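Local structure of GTPase HflX (Sulfolobus solfataricus P2, 2QTF) at residues N224-M229 with L351-S356; S100-M105 with K158-I163. The protein hydrolyses GTP and associates with the 50S ribosomal subunit, and may act during protein synthesis or ribosome biogenesis. All blocks are in the same frame, centred on the assembly; numbering follows the deposited sequence.

Contact 1. Residues N224-M229 with L351-S356; sequences NNRKIM and LATQLS
The guanidinium of R226 lies flat against the backbone of the last helical turn: CA of T353 sits 3.8 Å above its plane, over the centre of one face, while OG of S356 and O of A352 approach obliquely. In this P-loop GTPase fold, strand 226-232 forms a β-hairpin with 218-223, and the C-terminal helix 341-355 packs across it, the two segments crossing at 96°. R226 leaves the strand with CG anti to its carbonyl carbon and stays extended to NE, so the long chain reaches across the last turn of the helix and brings its guanidinium over T353. There NE comes within 3.1 Å of T353 OG1, and NH1 within 3.0 Å of S356 OG. T353 OG1 is hydrogen-bonded to Y349 O one turn back, which keeps its hydroxyl beside the helix. An alanine here removes the guanidinium over T353 and its approach to S356 OG, and would probably loosen the packing of the strand on the helix end. I228 is buried, and its branched apolar side chain packs against the helix: CG1 meets A352 CB at 3.7 Å, and the small alanine allows the helix to come near, the CA atoms of this pair being 7.1 Å apart. S356 OG, the polar neighbour of the arginine, donates a 3.0 Å hydrogen bond to T353 O, meeting an in-plane lone pair at a C=O...donor angle of 122°.

Contact 2. Residues S100-M105 with K158-I163; sequences SKEAKM and KELESI
Two long helices of the HflX middle region, 101-121 and 145-164, lie side by side in an antiparallel helical pair; here the start of the first meets the end of the second, the segments inclined at 148° with axes 10.6 Å apart. M105, buried, meets three residues of the second helix. Its unbranched chain runs out with CG anti to the carbonyl carbon and bends at chi3 (78°), bringing CE over the base of E159, 3.5 Å from E159 CB and 3.4 Å from E159 OE1. On one flank M105 SD meets I163 CD1 tip to tip at 3.7 Å; on another, M105 CB packs on L160 CD2 at 3.9 Å. The same leucine methyl also rests near E102 O. E102 lays its CG beside L160 CD2 and crosses I163 obliquely, its carboxylate OE1 lying 3.9 Å from I163 CG2. S100, the N-cap, starts the first helix: its OG accepts from A103 N at 3.2 Å, and is also hydrogen-bonded to E254 OE2. A103, small and buried, points away from helix 145-164 and touches V250 and T251 of helix 245-253, while L160 reaches further along helix 101-121 to Q106 and L109.

Along the chain contact 2 comes first and closes before contact 1 opens. Their centres lie 33 Å apart, with about 14 Å between nearest atoms, and they share no helix or sheet. Contact 2 pairs two helices of the middle region; contact 1 packs the last helix of the GTPase domain on its six-stranded mixed sheet. The two regions meet where helix 245-253, which follows strand 226-232, touches helix 101-121. H97, shortly before helix 101-121, and D232, at the end of strand 226-232, both bind cadmium in this crystal. The strand of contact 1 thus runs on to D232, which is also predicted to bind GTP, although contact 1 itself lies away from the nucleotide site.

Contact 1. Residues N224-M229 with L351-S356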
loop_
_atom_site.group_PDB
_atom_site.type_symbol
_atom_site.label_atom_id
_atom_site.label_comp_id
_atom_site.label_asym_id
_atom_site.label_seq_id
_atom_site.Cartn_x
_atom_site.Cartn_y
_atom_site.Cartn_z
ATOM N N ASN A 224 28.877 2.054 -1.008
ATOM C CA ASN A 224 30.234 2.115 -1.530
ATOM C C ASN A 224 30.396 3.296 -2.473
ATOM O O ASN A 224 30.123 4.396 -2.084
ATOM C CB ASN A 224 30.637 0.762 -2.160
ATOM C CG ASN A 224 30.550 -0.380 -1.144
ATOM O OD1 ASN A 224 30.860 -0.162 0.073
ATOM N ND2 ASN A 224 29.959 -1.540 -1.560
ATOM N N ASN A 225 30.736 3.052 -3.702
ATOM C CA ASN A 225 30.925 4.136 -4.656
ATOM C C ASN A 225 29.746 4.228 -5.637
ATOM O O ASN A 225 29.922 4.767 -6.706
ATOM C CB ASN A 225 32.208 3.852 -5.450
ATOM C CG ASN A 225 32.175 2.494 -6.154
ATOM O OD1 ASN A 225 31.437 1.567 -5.768
ATOM N ND2 ASN A 225 33.001 2.355 -7.203
ATOM N N ARG A 226 28.588 3.672 -5.318
ATOM C CA ARG A 226 27.474 3.702 -6.282
ATOM C C ARG A 226 26.297 4.370 -5.675
ATOM O O ARG A 226 26.037 4.227 -4.460
ATOM C CB ARG A 226 27.057 2.310 -6.706
ATOM C CG ARG A 226 28.067 1.723 -7.627
ATOM C CD ARG A 226 27.560 0.409 -8.156
ATOM N NE ARG A 226 28.699 -0.342 -8.686
ATOM C CZ ARG A 226 29.077 -0.297 -9.946
ATOM N NH1 ARG A 226 28.385 0.443 -10.805
ATOM N NH2 ARG A 226 30.127 -1.003 -10.348
ATOM N N LYS A 227 25.556 5.088 -6.510
ATOM C CA LYS A 227 24.356 5.763 -6.055
ATOM C C LYS A 227 23.184 4.905 -6.582
ATOM O O LYS A 227 23.243 4.492 -7.745
ATOM C CB LYS A 227 24.419 7.206 -6.587
ATOM C CG LYS A 227 23.203 8.045 -6.365
ATOM C CD LYS A 227 23.447 9.595 -6.687
ATOM C CE LYS A 227 22.085 10.393 -6.548
ATOM N NZ LYS A 227 22.149 11.810 -7.092
ATOM N N ILE A 228 22.192 4.552 -5.722
ATOM C CA ILE A 228 21.055 3.670 -6.069
ATOM C C ILE A 228 19.767 4.352 -5.689
ATOM O O ILE A 228 19.703 4.917 -4.589
ATOM C CB ILE A 228 21.135 2.296 -5.328
ATOM C CG1 ILE A 228 22.432 1.596 -5.763
ATOM C CG2 ILE A 228 19.925 1.397 -5.593
ATOM C CD1 ILE A 228 23.304 1.063 -4.640
ATOM N N MET A 229 18.802 4.348 -6.605
ATOM C CA MET A 229 17.458 4.952 -6.377
ATOM C C MET A 229 16.513 3.860 -5.775
ATOM O O MET A 229 16.202 2.856 -6.436
ATOM C CB MET A 229 16.868 5.506 -7.698
ATOM C CG MET A 229 15.465 6.229 -7.474
ATOM S SD MET A 229 15.591 7.546 -6.284
ATOM C CE MET A 229 16.316 8.930 -7.120
ATOM N N LEU A 351 23.805 -6.159 -6.854
ATOM C CA LEU A 351 22.744 -6.058 -7.904
ATOM C C LEU A 351 23.007 -4.808 -8.726
ATOM O O LEU A 351 22.927 -4.825 -9.950
ATOM C CB LEU A 351 21.371 -5.980 -7.192
ATOM C CG LEU A 351 20.078 -5.759 -8.016
ATOM C CD1 LEU A 351 20.006 -6.748 -9.185
ATOM C CD2 LEU A 351 18.932 -6.028 -6.908
ATOM N N ALA A 352 23.330 -3.723 -8.053
ATOM C CA ALA A 352 23.536 -2.404 -8.690
ATOM C C ALA A 352 24.756 -2.466 -9.659
ATOM O O ALA A 352 24.710 -1.973 -10.807
ATOM C CB ALA A 352 23.668 -1.277 -7.669
ATOM N N THR A 353 25.779 -3.190 -9.231
ATOM C CA THR A 353 26.946 -3.527 -10.066
ATOM C C THR A 353 26.544 -4.413 -11.241
ATOM O O THR A 353 26.878 -4.083 -12.382
ATOM C CB THR A 353 28.031 -4.271 -9.211
ATOM O OG1 THR A 353 28.377 -3.403 -8.116
ATOM C CG2 THR A 353 29.270 -4.514 -10.053
ATOM N N GLN A 354 25.833 -5.523 -10.993
ATOM C CA GLN A 354 25.305 -6.285 -12.115
ATOM C C GLN A 354 24.505 -5.470 -13.175
ATOM O O GLN A 354 24.721 -5.626 -14.410
ATOM C CB GLN A 354 24.537 -7.497 -11.645
ATOM C CG GLN A 354 23.769 -8.196 -12.755
ATOM C CD GLN A 354 22.999 -9.396 -12.223
ATOM O OE1 GLN A 354 23.559 -10.254 -11.538
ATOM N NE2 GLN A 354 21.715 -9.464 -12.533
ATOM N N LEU A 355 23.628 -4.581 -12.712
ATOM C CA LEU A 355 22.844 -3.794 -13.602
ATOM C C LEU A 355 23.753 -2.886 -14.423
ATOM O O LEU A 355 23.513 -2.700 -15.611
ATOM C CB LEU A 355 21.830 -2.948 -12.833
ATOM C CG LEU A 355 20.726 -3.842 -12.192
ATOM C CD1 LEU A 355 19.941 -3.010 -11.201
ATOM C CD2 LEU A 355 19.854 -4.490 -13.305
ATOM N N SER A 356 24.700 -2.232 -13.752
ATOM C CA SER A 356 25.547 -1.273 -14.416
ATOM C C SER A 356 26.496 -2.043 -15.291
ATOM O O SER A 356 26.464 -1.834 -16.494
ATOM C CB SER A 356 26.319 -0.468 -13.416
ATOM O OG SER A 356 27.465 -1.264 -13.109
#

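Contact 2. Residues S100-M105 with K158-I163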
loop_
_atom_site.group_PDB
_atom_site.type_symbol
_atom_site.label_atom_id
_atom_site.label_comp_id
_atom_site.label_asym_id
_atom_site.label_seq_id
_atom_site.Cartn_x
_atom_site.Cartn_y
_atom_site.Cartn_z
ATOM N N SER A 100 2.822 8.142 -12.105
ATOM C CA SER A 100 2.476 8.237 -13.518
ATOM C C SER A 100 1.188 9.016 -13.757
ATOM O O SER A 100 0.261 9.073 -12.880
ATOM C CB SER A 100 2.332 6.882 -14.161
ATOM O OG SER A 100 1.117 6.155 -13.827
ATOM N N LYS A 101 1.053 9.580 -14.966
ATOM C CA LYS A 101 -0.167 10.352 -15.282
ATOM C C LYS A 101 -1.390 9.463 -15.372
ATOM O O LYS A 101 -2.459 9.837 -14.906
ATOM C CB LYS A 101 -0.003 11.140 -16.611
ATOM C CG LYS A 101 -1.251 11.971 -16.968
ATOM C CD LYS A 101 -1.055 12.930 -18.211
ATOM C CE LYS A 101 -2.443 13.571 -18.606
ATOM N NZ LYS A 101 -3.144 14.137 -17.337
ATOM N N GLU A 102 -1.229 8.280 -15.966
ATOM C CA GLU A 102 -2.341 7.317 -16.136
ATOM C C GLU A 102 -2.883 6.867 -14.755
ATOM O O GLU A 102 -4.068 6.803 -14.602
ATOM C CB GLU A 102 -1.842 6.106 -16.986
ATOM C CG GLU A 102 -2.903 4.971 -17.229
ATOM C CD GLU A 102 -2.275 3.759 -18.024
ATOM O OE1 GLU A 102 -1.110 3.832 -18.434
ATOM O OE2 GLU A 102 -2.889 2.679 -18.178
ATOM N N ALA A 103 -2.007 6.629 -13.763
ATOM C CA ALA A 103 -2.468 6.164 -12.468
ATOM C C ALA A 103 -3.156 7.354 -11.784
ATOM O O ALA A 103 -4.240 7.207 -11.195
ATOM C CB ALA A 103 -1.273 5.710 -11.628
ATOM N N LYS A 104 -2.587 8.551 -11.881
ATOM C CA LYS A 104 -3.249 9.690 -11.268
ATOM C C LYS A 104 -4.679 9.934 -11.803
ATOM O O LYS A 104 -5.571 10.383 -11.046
ATOM C CB LYS A 104 -2.417 10.960 -11.464
ATOM C CG LYS A 104 -1.069 10.888 -10.671
ATOM C CD LYS A 104 -1.299 10.717 -9.175
ATOM C CE LYS A 104 -0.309 11.584 -8.338
ATOM N NZ LYS A 104 -0.787 11.485 -6.872
ATOM N N MET A 105 -4.858 9.778 -13.123
ATOM C CA MET A 105 -6.141 9.858 -13.740
ATOM C C MET A 105 -7.081 8.749 -13.259
ATOM O O MET A 105 -8.287 9.013 -13.070
ATOM C CB MET A 105 -5.922 9.774 -15.276
ATOM C CG MET A 105 -5.349 11.156 -15.863
ATOM S SD MET A 105 -4.929 10.746 -17.624
ATOM C CE MET A 105 -6.614 10.848 -18.120
ATOM N N LYS A 158 -12.591 9.276 -21.391
ATOM C CA LYS A 158 -12.091 9.584 -22.736
ATOM C C LYS A 158 -10.588 9.578 -22.859
ATOM O O LYS A 158 -10.030 8.804 -23.643
ATOM C CB LYS A 158 -12.758 10.843 -23.320
ATOM C CG LYS A 158 -14.268 10.551 -23.471
ATOM C CD LYS A 158 -15.132 11.682 -24.161
ATOM C CE LYS A 158 -16.519 11.139 -24.580
ATOM N NZ LYS A 158 -17.533 12.190 -25.128
ATOM N N GLU A 159 -9.905 10.410 -22.075
ATOM C CA GLU A 159 -8.468 10.398 -22.125
ATOM C C GLU A 159 -7.841 9.082 -21.732
ATOM O O GLU A 159 -6.809 8.720 -22.322
ATOM C CB GLU A 159 -7.910 11.506 -21.281
ATOM C CG GLU A 159 -8.799 12.736 -21.404
ATOM C CD GLU A 159 -8.238 13.933 -20.684
ATOM O OE1 GLU A 159 -7.621 13.740 -19.602
ATOM O OE2 GLU A 159 -8.427 15.063 -21.208
ATOM N N LEU A 160 -8.427 8.352 -20.773
ATOM C CA LEU A 160 -7.839 7.057 -20.425
ATOM C C LEU A 160 -7.909 6.085 -21.624
ATOM O O LEU A 160 -6.929 5.377 -21.919
ATOM C CB LEU A 160 -8.485 6.409 -19.191
ATOM C CG LEU A 160 -7.995 7.084 -17.889
ATOM C CD1 LEU A 160 -8.981 6.683 -16.753
ATOM C CD2 LEU A 160 -6.567 6.679 -17.568
ATOM N N GLU A 161 -9.059 6.059 -22.296
ATOM C CA GLU A 161 -9.218 5.153 -23.408
ATOM C C GLU A 161 -8.216 5.506 -24.513
ATOM O O GLU A 161 -7.685 4.632 -25.170
ATOM C CB GLU A 161 -10.662 5.161 -23.914
ATOM C CG GLU A 161 -10.999 3.885 -24.679
ATOM C CD GLU A 161 -10.787 2.607 -23.842
ATOM O OE1 GLU A 161 -10.659 2.676 -22.549
ATOM O OE2 GLU A 161 -10.749 1.525 -24.501
ATOM N N SER A 162 -7.920 6.786 -24.652
ATOM C CA SER A 162 -6.972 7.261 -25.635
ATOM C C SER A 162 -5.486 7.073 -25.243
ATOM O O SER A 162 -4.594 7.051 -26.096
ATOM C CB SER A 162 -7.325 8.715 -26.002
ATOM O OG SER A 162 -6.165 9.506 -26.109
ATOM N N ILE A 163 -5.205 6.921 -23.962
ATOM C CA ILE A 163 -3.886 6.461 -23.542
ATOM C C ILE A 163 -3.716 4.978 -23.856
ATOM O O ILE A 163 -2.639 4.547 -24.267
ATOM C CB ILE A 163 -3.663 6.701 -22.021
ATOM C CG1 ILE A 163 -3.352 8.181 -21.778
ATOM C CG2 ILE A 163 -2.551 5.780 -21.485
ATOM C CD1 ILE A 163 -3.891 8.706 -20.479
#